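Local atomic coordinates of TsrE (Streptomyces laurentii, PDB entry 7CWW), a protein that probably catalyses, as a cyclase of the lantibiotic dehydratase C-terminal family, formation of the central nitrogen heterocycle of a thiopeptide antibiotic. Residues Thr145-Ala150 and Thr207-Met212; Gly217-Val222 and Trp229-Arg234; Asp140-Thr145 and Tyr339-Ala344; Gly161-Tyr166 and Ala354-Ser359. One frame throughout, in Å; residues are numbered along the deposited sequence.

Contact 1. Residues Thr145-Ala150 and Thr207-Met212; sequences TGVMLA and TLVEQM
Val147 and Met212 meet without any flat side-chain group taking part; the nearest polar atom is the carbonyl O of Met212, 3.7 Å from Val147 CG1. The rest is apolar, methyl and methylene carbon. Val147 makes two contacts because its branches diverge: with CG1 anti to the backbone N (chi1 180°), this methyl reaches Met212 CB at 3.6 Å, while CG2 turns to the other branched residue and stands 4.2 Å from Val209 CG2. The two partners come from the last turn of helix 183-211 and the residue that leaves it, and they pack on the last turns of helix 131-149, so two helix ends are joined within this largely helical fold. Met212 has already left helical geometry, and its chain, folded back at chi2 and chi3, brings the CE methyl to 3.8 Å from Met148 CB. Only the root of Met148 is engaged here; its sulfur end bends away toward Leu233 and Arg234 on helix 224-245. All four touching residues are buried. Met212 also lies against Leu219 and Leu230, and Val209 against Phe345 and Tyr349. Leu149 and Gly146 contact the bound polyethylene glycol.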
# COMPACT_ATOMS: atom_id res chain seq x y z
N THR A 145 4.97 6.86 6.73
CA THR A 145 4.86 7.21 5.31
C THR A 145 4.03 8.48 5.11
O THR A 145 4.39 9.34 4.29
CB THR A 145 4.27 6.04 4.53
OG1 THR A 145 5.20 4.96 4.54
CG2 THR A 145 4.00 6.43 3.07
N GLY A 146 2.93 8.61 5.85
CA GLY A 146 2.11 9.81 5.73
C GLY A 146 2.85 11.08 6.13
O GLY A 146 2.62 12.14 5.54
N VAL A 147 3.74 10.98 7.12
CA VAL A 147 4.55 12.13 7.54
C VAL A 147 5.67 12.40 6.55
O VAL A 147 5.98 13.56 6.24
CB VAL A 147 5.11 11.88 8.96
CG1 VAL A 147 5.98 13.07 9.43
CG2 VAL A 147 3.96 11.61 9.94
N MET A 148 6.30 11.34 6.04
CA MET A 148 7.44 11.51 5.14
C MET A 148 7.03 12.16 3.82
O MET A 148 7.75 13.00 3.27
CB MET A 148 8.10 10.14 4.87
CG MET A 148 9.35 10.21 3.96
SD MET A 148 8.92 10.09 2.18
CE MET A 148 8.54 8.35 2.05
N LEU A 149 5.89 11.76 3.27
CA LEU A 149 5.48 12.25 1.96
C LEU A 149 4.96 13.68 2.00
O LEU A 149 4.98 14.36 0.97
CB LEU A 149 4.41 11.34 1.36
CG LEU A 149 4.86 9.93 0.95
CD1 LEU A 149 3.64 9.08 0.58
CD2 LEU A 149 5.88 9.99 -0.19
N ALA A 150 4.53 14.16 3.18
CA ALA A 150 3.89 15.47 3.28
C ALA A 150 4.71 16.61 2.68
O ALA A 150 4.13 17.41 1.92
CB ALA A 150 3.53 15.77 4.74
N THR A 207 4.79 9.06 19.13
CA THR A 207 6.22 8.80 19.18
C THR A 207 6.80 8.62 17.78
O THR A 207 7.91 9.08 17.49
CB THR A 207 6.48 7.56 20.03
OG1 THR A 207 6.25 7.91 21.39
CG2 THR A 207 7.91 7.06 19.84
N LEU A 208 6.07 7.94 16.89
CA LEU A 208 6.51 7.81 15.51
C LEU A 208 6.57 9.17 14.82
O LEU A 208 7.51 9.46 14.08
CB LEU A 208 5.58 6.88 14.74
CG LEU A 208 5.63 5.41 15.13
CD1 LEU A 208 4.38 4.71 14.60
CD2 LEU A 208 6.90 4.79 14.54
N VAL A 209 5.55 10.00 15.05
CA VAL A 209 5.55 11.33 14.44
C VAL A 209 6.72 12.15 14.96
O VAL A 209 7.40 12.84 14.19
CB VAL A 209 4.20 12.03 14.69
CG1 VAL A 209 4.24 13.46 14.16
CG2 VAL A 209 3.05 11.23 14.04
N GLU A 210 6.99 12.07 16.27
CA GLU A 210 8.17 12.75 16.80
C GLU A 210 9.44 12.22 16.15
O GLU A 210 10.35 12.99 15.81
CB GLU A 210 8.24 12.59 18.32
CG GLU A 210 9.58 13.00 18.94
CD GLU A 210 9.77 14.51 19.01
OE1 GLU A 210 10.94 14.98 18.98
OE2 GLU A 210 8.75 15.24 19.11
N GLN A 211 9.53 10.90 15.97
CA GLN A 211 10.74 10.33 15.36
C GLN A 211 10.85 10.71 13.89
O GLN A 211 11.94 10.62 13.32
CB GLN A 211 10.73 8.81 15.53
CG GLN A 211 10.90 8.35 16.99
CD GLN A 211 10.64 6.85 17.17
OE1 GLN A 211 9.99 6.22 16.34
NE2 GLN A 211 11.14 6.29 18.26
N MET A 212 9.75 11.12 13.28
CA MET A 212 9.70 11.61 11.91
C MET A 212 9.78 13.13 11.81
O MET A 212 9.38 13.71 10.79
CB MET A 212 8.41 11.12 11.23
CG MET A 212 8.37 9.62 10.99
SD MET A 212 9.67 9.07 9.89
CE MET A 212 9.42 10.13 8.47

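Contact 2. Residues Gly217-Val222 and Trp229-Arg234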
# COMPACT_ATOMS: atom_id res chain seq x y z
N GLY A 217 15.57 13.80 6.66
CA GLY A 217 16.85 13.51 7.30
C GLY A 217 17.15 12.02 7.35
O GLY A 217 16.56 11.22 6.62
N GLU A 218 18.08 11.65 8.22
CA GLU A 218 18.54 10.26 8.26
C GLU A 218 17.61 9.35 9.05
O GLU A 218 17.75 8.13 8.94
CB GLU A 218 19.96 10.17 8.85
CG GLU A 218 21.02 10.77 7.93
CD GLU A 218 21.50 9.80 6.85
OE1 GLU A 218 21.23 8.58 6.94
OE2 GLU A 218 22.18 10.26 5.91
N LEU A 219 16.66 9.91 9.81
CA LEU A 219 15.62 9.11 10.47
C LEU A 219 16.22 8.08 11.41
O LEU A 219 15.74 6.95 11.51
CB LEU A 219 14.69 8.42 9.45
CG LEU A 219 14.05 9.24 8.32
CD1 LEU A 219 13.20 8.36 7.42
CD2 LEU A 219 13.22 10.37 8.89
N THR A 220 17.28 8.46 12.13
CA THR A 220 18.02 7.49 12.92
C THR A 220 17.25 6.94 14.11
O THR A 220 17.69 5.95 14.70
CB THR A 220 19.33 8.11 13.41
OG1 THR A 220 19.04 9.27 14.20
CG2 THR A 220 20.20 8.53 12.23
N ASP A 221 16.13 7.55 14.50
CA ASP A 221 15.35 7.06 15.64
C ASP A 221 14.13 6.24 15.22
O ASP A 221 13.40 5.75 16.08
CB ASP A 221 14.91 8.23 16.52
CG ASP A 221 16.09 8.87 17.26
OD1 ASP A 221 17.08 8.17 17.55
OD2 ASP A 221 16.02 10.08 17.53
N VAL A 222 13.90 6.06 13.92
CA VAL A 222 12.74 5.32 13.44
C VAL A 222 13.05 3.82 13.55
O VAL A 222 14.21 3.43 13.33
CB VAL A 222 12.41 5.72 11.99
CG1 VAL A 222 11.44 4.76 11.35
CG2 VAL A 222 11.85 7.15 11.93
N TRP A 229 12.10 0.99 4.85
CA TRP A 229 10.99 1.30 3.96
C TRP A 229 10.99 2.77 3.57
O TRP A 229 10.88 3.11 2.39
CB TRP A 229 9.65 0.93 4.60
CG TRP A 229 8.50 1.58 3.87
CD1 TRP A 229 7.79 2.68 4.25
CD2 TRP A 229 7.93 1.15 2.61
NE1 TRP A 229 6.81 2.97 3.31
CE2 TRP A 229 6.89 2.06 2.29
CE3 TRP A 229 8.22 0.12 1.71
CZ2 TRP A 229 6.11 1.93 1.13
CZ3 TRP A 229 7.45 0.00 0.55
CH2 TRP A 229 6.40 0.91 0.28
N LEU A 230 11.11 3.66 4.57
CA LEU A 230 10.98 5.10 4.31
C LEU A 230 12.08 5.59 3.39
O LEU A 230 11.81 6.35 2.45
CB LEU A 230 10.99 5.90 5.62
CG LEU A 230 9.80 5.57 6.51
CD1 LEU A 230 10.10 5.93 7.97
CD2 LEU A 230 8.51 6.23 6.01
N VAL A 231 13.34 5.21 3.66
CA VAL A 231 14.44 5.76 2.86
C VAL A 231 14.34 5.28 1.42
O VAL A 231 14.61 6.03 0.48
CB VAL A 231 15.82 5.44 3.49
CG1 VAL A 231 15.93 6.08 4.89
CG2 VAL A 231 16.07 3.95 3.58
N ARG A 232 13.94 4.02 1.21
CA ARG A 232 13.80 3.51 -0.15
C ARG A 232 12.66 4.21 -0.89
O ARG A 232 12.83 4.67 -2.02
CB ARG A 232 13.61 2.01 -0.12
CG ARG A 232 14.88 1.30 0.34
CD ARG A 232 14.95 -0.13 -0.15
NE ARG A 232 16.19 -0.74 0.32
CZ ARG A 232 17.28 -0.90 -0.42
NH1 ARG A 232 17.30 -0.49 -1.68
NH2 ARG A 232 18.36 -1.47 0.11
N LEU A 233 11.48 4.31 -0.26
CA LEU A 233 10.39 5.02 -0.93
C LEU A 233 10.77 6.47 -1.19
O LEU A 233 10.52 7.00 -2.28
CB LEU A 233 9.10 4.96 -0.10
CG LEU A 233 7.85 5.57 -0.74
CD1 LEU A 233 7.41 4.84 -2.04
CD2 LEU A 233 6.69 5.61 0.28
N ARG A 234 11.41 7.12 -0.22
CA ARG A 234 11.78 8.52 -0.39
C ARG A 234 12.81 8.69 -1.51
O ARG A 234 12.77 9.70 -2.22
CB ARG A 234 12.29 9.08 0.93
CG ARG A 234 12.63 10.56 0.90
CD ARG A 234 13.16 10.99 2.26
NE ARG A 234 14.48 10.42 2.55
CZ ARG A 234 15.09 10.51 3.73
NH1 ARG A 234 14.48 11.12 4.74
NH2 ARG A 234 16.30 10.01 3.91
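Arg234 reaches Gly217 by a nearly straight chain with one late bend: CG runs anti to the backbone N (chi1 -176°), the next torsion is also extended, and a turn at chi3 (69°) swings the guanidinium to the loop. There it grips a single atom end-on. NH1 donates to Gly217 O at 2.8 Å, in the carbonyl plane and on a lone pair, whereas NH2 reaches the same oxygen at 3.0 Å from a position tilted off that plane. The acceptor lies at the guanidinium edge, so the fork is flat on the arginine side, but both bonds are bent, the first having an N-H...O angle of 148°. Alongside, Leu219 runs past the arginine in the opposite direction and drives its CD1 methyl to 3.8 Å from Leu230 CB, the two leucines crossing at about a right angle. Val222 adds its CG1 methyl, 3.8 Å from Leu230 CD1. Leu219 and Val222, the ends of a type I beta turn closed by Val222 N to Leu219 O at 3.2 Å, thus both reach Leu230. The arrangement ties the loop after helix 183-211 to the helix that follows it, 224-245. Since NH1 also donates to Pro215 O, one cation spans two carbonyls of the loop, and its positive charge would be expected to strengthen these bonds to neutral acceptors.

Contact 3. Residues Asp140-Thr145 and Tyr339-Ala344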
# COMPACT_ATOMS: atom_id res chain seq x y z
N ASP A 140 3.66 0.98 12.05
CA ASP A 140 4.85 1.83 12.07
C ASP A 140 5.11 2.46 10.71
O ASP A 140 5.30 3.68 10.61
CB ASP A 140 6.07 1.03 12.51
CG ASP A 140 6.09 0.76 14.01
OD1 ASP A 140 5.21 1.26 14.74
OD2 ASP A 140 6.99 0.01 14.44
N PHE A 141 5.19 1.66 9.65
CA PHE A 141 5.63 2.27 8.40
C PHE A 141 4.51 3.07 7.74
O PHE A 141 4.79 4.05 7.03
CB PHE A 141 6.27 1.23 7.46
CG PHE A 141 5.30 0.33 6.69
CD1 PHE A 141 4.63 0.78 5.56
CD2 PHE A 141 5.18 -1.01 7.03
CE1 PHE A 141 3.79 -0.09 4.83
CE2 PHE A 141 4.34 -1.88 6.31
CZ PHE A 141 3.65 -1.41 5.21
N LEU A 142 3.24 2.72 7.99
CA LEU A 142 2.15 3.51 7.45
C LEU A 142 2.11 4.90 8.09
O LEU A 142 1.96 5.91 7.39
CB LEU A 142 0.82 2.78 7.65
CG LEU A 142 0.60 1.54 6.79
CD1 LEU A 142 -0.70 0.89 7.21
CD2 LEU A 142 0.62 1.89 5.28
N VAL A 143 2.22 4.97 9.42
CA VAL A 143 2.22 6.28 10.08
C VAL A 143 3.35 7.14 9.53
O VAL A 143 3.14 8.30 9.11
CB VAL A 143 2.32 6.12 11.61
CG1 VAL A 143 2.67 7.44 12.26
CG2 VAL A 143 1.01 5.57 12.20
N CYS A 144 4.56 6.59 9.52
CA CYS A 144 5.72 7.31 9.03
C CYS A 144 5.60 7.70 7.55
O CYS A 144 6.09 8.77 7.16
CB CYS A 144 6.96 6.45 9.25
SG CYS A 144 7.29 6.28 11.03
N THR A 145 4.97 6.86 6.73
CA THR A 145 4.86 7.21 5.31
C THR A 145 4.03 8.48 5.11
O THR A 145 4.39 9.34 4.29
CB THR A 145 4.27 6.04 4.53
OG1 THR A 145 5.20 4.96 4.54
CG2 THR A 145 4.00 6.43 3.07
N TYR A 339 -8.10 3.17 9.32
CA TYR A 339 -9.06 3.75 10.25
C TYR A 339 -8.41 4.05 11.60
O TYR A 339 -8.60 5.13 12.16
CB TYR A 339 -10.26 2.81 10.42
CG TYR A 339 -11.30 3.38 11.36
CD1 TYR A 339 -12.31 4.21 10.89
CD2 TYR A 339 -11.26 3.09 12.72
CE1 TYR A 339 -13.26 4.74 11.75
CE2 TYR A 339 -12.20 3.62 13.59
CZ TYR A 339 -13.20 4.44 13.10
OH TYR A 339 -14.13 4.97 13.97
N LEU A 340 -7.68 3.08 12.14
CA LEU A 340 -7.02 3.26 13.43
C LEU A 340 -6.03 4.42 13.40
O LEU A 340 -5.94 5.19 14.36
CB LEU A 340 -6.29 1.97 13.83
CG LEU A 340 -7.16 0.73 14.07
CD1 LEU A 340 -6.26 -0.43 14.47
CD2 LEU A 340 -8.24 0.97 15.10
N ILE A 341 -5.27 4.54 12.31
CA ILE A 341 -4.31 5.64 12.19
C ILE A 341 -5.04 6.98 12.16
O ILE A 341 -4.64 7.94 12.82
CB ILE A 341 -3.43 5.45 10.95
CG1 ILE A 341 -2.52 4.24 11.14
CG2 ILE A 341 -2.61 6.75 10.68
CD1 ILE A 341 -1.76 3.83 9.91
N ALA A 342 -6.09 7.07 11.34
CA ALA A 342 -6.81 8.33 11.21
C ALA A 342 -7.42 8.76 12.55
O ALA A 342 -7.28 9.91 12.97
CB ALA A 342 -7.90 8.21 10.14
N ARG A 343 -8.08 7.82 13.25
CA ARG A 343 -8.69 8.15 14.53
C ARG A 343 -7.64 8.55 15.56
O ARG A 343 -7.85 9.48 16.34
CB ARG A 343 -9.51 6.97 15.06
CG ARG A 343 -10.80 6.67 14.30
CD ARG A 343 -11.88 7.72 14.53
NE ARG A 343 -12.10 7.99 15.95
CZ ARG A 343 -12.91 7.30 16.74
NH1 ARG A 343 -13.61 6.26 16.28
NH2 ARG A 343 -13.03 7.66 18.01
N ALA A 344 -6.51 7.84 15.58
CA ALA A 344 -5.47 8.19 16.54
C ALA A 344 -4.88 9.57 16.26
O ALA A 344 -4.64 10.35 17.19
CB ALA A 344 -4.38 7.12 16.55
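Of residues 339-344, Ile341 is the one that reaches Asp140-Thr145, and it enters between Leu142 and Val143. The tight point is at its tip. With CG1 anti to the carbonyl carbon (chi1 -68°) and the chain extended beyond it, CD1 is carried to 3.6 Å from Leu142 CB, the isoleucine crossing the leucine at about a right angle. The remaining contacts are more relaxed. Val143 approaches with one methyl, its CG2 lying 3.9 Å from Ile341 CG1 and 4.0 Å from Ile341 CD1, and Leu142 CD1 stands 4.1 Å from Ile341 CD1. All three residues are buried, so the contact itself has no solvent side; the partly exposed position is Arg343, on the same helix as Ile341. This arginine takes no part across the interface and folds over a neighbour in its own helix, with CG above one face of the Tyr339 ring, offset toward the rim, and NH1 donating to Tyr339 OH at 2.7 Å. On helix 131-149, Thr145 OG1 bonds back to Phe141 O at 2.7 Å. The Leu142 side chain comes within about 5 Å of the bound polyethylene glycol. The contact joins two helices, 131-149 and 331-349, far apart in sequence within this largely helical chain. Its chemistry is that of carbon alone: no hydrogen bond crosses, so between these two segments the attraction is probably dispersion and the burial of apolar surface.

Contact 4. Residues Gly161-Tyr166 and Ala354-Ser359; sequences GYKAGY and AALIRS
Leu356 points its two methyls at different neighbours, Tyr166 and Lys163. Its CB already points toward the start of helix 163-177, and chi1 near -63° with an extended chi2 carries the two methyls on. CD1 then comes to the edge of the Tyr166 ring, near its plane, 4.2 Å from both CD2 and CE2 of that tyrosine; the methyl touches the rim and lies over neither face. On the tyrosine side, chi1 (162°) carries the ring toward Leu356, and the ring's rotation about chi2 (59°) turns its edge to the methyl, while the hydroxyl at the far end of the ring hydrogen-bonds to Glu346. The second methyl, Leu356 CD2, is approached more loosely by Lys163 CD at 4.4 Å, part of a lysine chain extended beyond its first torsion. In the fold, these residues join a short C-terminal helix, 353-359, to the start of helix 163-177, with Leu351, from the connection between helices 331-349 and 353-359, lying against both Lys163 and Tyr166. Behind the leucine, its carbonyl is doubly used. Ser359 folds back and OG donates to Leu356 O at 2.7 Å, while Ser359 N reaches the same oxygen at 3.0 Å from the same face of its plane. Leu356 also packs on Phe160, and Ala164, beside the touching lysine, contacts the bound polyethylene glycol.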
# COMPACT_ATOMS: atom_id res chain seq x y z
N GLY A 161 2.14 19.33 7.06
CA GLY A 161 3.09 18.38 7.65
C GLY A 161 2.40 17.06 7.96
O GLY A 161 1.66 16.50 7.14
N TYR A 162 2.64 16.55 9.18
CA TYR A 162 2.08 15.26 9.60
C TYR A 162 0.56 15.24 9.50
O TYR A 162 -0.03 14.16 9.37
CB TYR A 162 2.53 14.94 11.04
CG TYR A 162 1.99 15.89 12.10
CD1 TYR A 162 2.72 17.01 12.50
CD2 TYR A 162 0.76 15.67 12.71
CE1 TYR A 162 2.23 17.88 13.47
CE2 TYR A 162 0.26 16.53 13.68
CZ TYR A 162 1.00 17.63 14.05
OH TYR A 162 0.49 18.49 15.02
N LYS A 163 -0.10 16.40 9.58
CA LYS A 163 -1.56 16.39 9.46
C LYS A 163 -2.01 15.99 8.06
O LYS A 163 -3.17 15.61 7.88
CB LYS A 163 -2.14 17.75 9.82
CG LYS A 163 -1.87 18.15 11.26
CD LYS A 163 -2.44 19.54 11.57
CE LYS A 163 -1.88 20.09 12.88
NZ LYS A 163 -2.59 21.36 13.30
N ALA A 164 -1.13 16.09 7.06
CA ALA A 164 -1.48 15.57 5.74
C ALA A 164 -1.47 14.05 5.71
O ALA A 164 -2.13 13.45 4.85
CB ALA A 164 -0.52 16.15 4.69
N GLY A 165 -0.75 13.41 6.63
CA GLY A 165 -0.87 11.97 6.78
C GLY A 165 -2.24 11.58 7.31
O GLY A 165 -2.87 10.64 6.80
N TYR A 166 -2.73 12.32 8.31
CA TYR A 166 -4.10 12.13 8.80
C TYR A 166 -5.12 12.24 7.66
O TYR A 166 -5.95 11.35 7.47
CB TYR A 166 -4.41 13.15 9.88
CG TYR A 166 -5.88 13.37 10.18
CD1 TYR A 166 -6.69 12.32 10.60
CD2 TYR A 166 -6.44 14.63 10.07
CE1 TYR A 166 -8.03 12.53 10.88
CE2 TYR A 166 -7.77 14.85 10.35
CZ TYR A 166 -8.57 13.80 10.76
OH TYR A 166 -9.89 14.03 11.04
N ALA A 354 -12.67 18.71 8.36
CA ALA A 354 -13.43 19.71 7.61
C ALA A 354 -12.74 21.06 7.65
O ALA A 354 -12.61 21.74 6.63
CB ALA A 354 -14.85 19.81 8.17
N ALA A 355 -12.26 21.47 8.83
CA ALA A 355 -11.59 22.76 8.95
C ALA A 355 -10.29 22.77 8.15
O ALA A 355 -9.99 23.75 7.45
CB ALA A 355 -11.33 23.10 10.41
N LEU A 356 -9.50 21.70 8.24
CA LEU A 356 -8.27 21.61 7.47
C LEU A 356 -8.55 21.67 5.97
O LEU A 356 -7.89 22.40 5.23
CB LEU A 356 -7.51 20.34 7.83
CG LEU A 356 -7.02 20.23 9.27
CD1 LEU A 356 -6.57 18.78 9.57
CD2 LEU A 356 -5.89 21.22 9.50
N ILE A 357 -9.54 20.89 5.52
CA ILE A 357 -9.90 20.91 4.10
C ILE A 357 -10.31 22.31 3.67
O ILE A 357 -9.87 22.80 2.62
CB ILE A 357 -11.01 19.88 3.82
CG1 ILE A 357 -10.50 18.45 4.05
CG2 ILE A 357 -11.54 20.03 2.39
CD1 ILE A 357 -11.59 17.46 4.41
N ARG A 358 -11.12 22.99 4.49
CA ARG A 358 -11.57 24.33 4.15
C ARG A 358 -10.40 25.31 3.99
O ARG A 358 -10.52 26.31 3.28
CB ARG A 358 -12.54 24.86 5.21
CG ARG A 358 -13.97 24.37 5.08
CD ARG A 358 -14.91 25.17 5.98
NE ARG A 358 -14.58 25.07 7.40
CZ ARG A 358 -15.11 24.17 8.23
NH1 ARG A 358 -15.98 23.28 7.77
NH2 ARG A 358 -14.76 24.15 9.51
N SER A 359 -9.28 25.05 4.65
CA SER A 359 -8.17 25.99 4.62
C SER A 359 -7.23 25.81 3.43
O SER A 359 -6.34 26.64 3.24
CB SER A 359 -7.37 25.90 5.93
OG SER A 359 -6.66 24.69 5.99

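Contacts 1 and 3 both draw on helix 131-149, share Thr145, and have centres 9 Å apart, with Met212 CG 3.5 Å from Cys144 SG. Contact 2 follows contact 1 along the chain and joins it through Thr145 OG1 and Trp229 NE1, a probable hydrogen bond of 2.8 Å. Contact 4 touches contact 1 where Val147 CG2 lies 3.8 Å from Tyr162 CB, but stays clear of contact 2, their nearest atoms being about 11 Å apart. Contacts 1 and 4 border the bound polyethylene glycol through Leu149 and Ala164. Whether that pocket, occupied here by a polyether, receives the natural substrate is not established by these contacts.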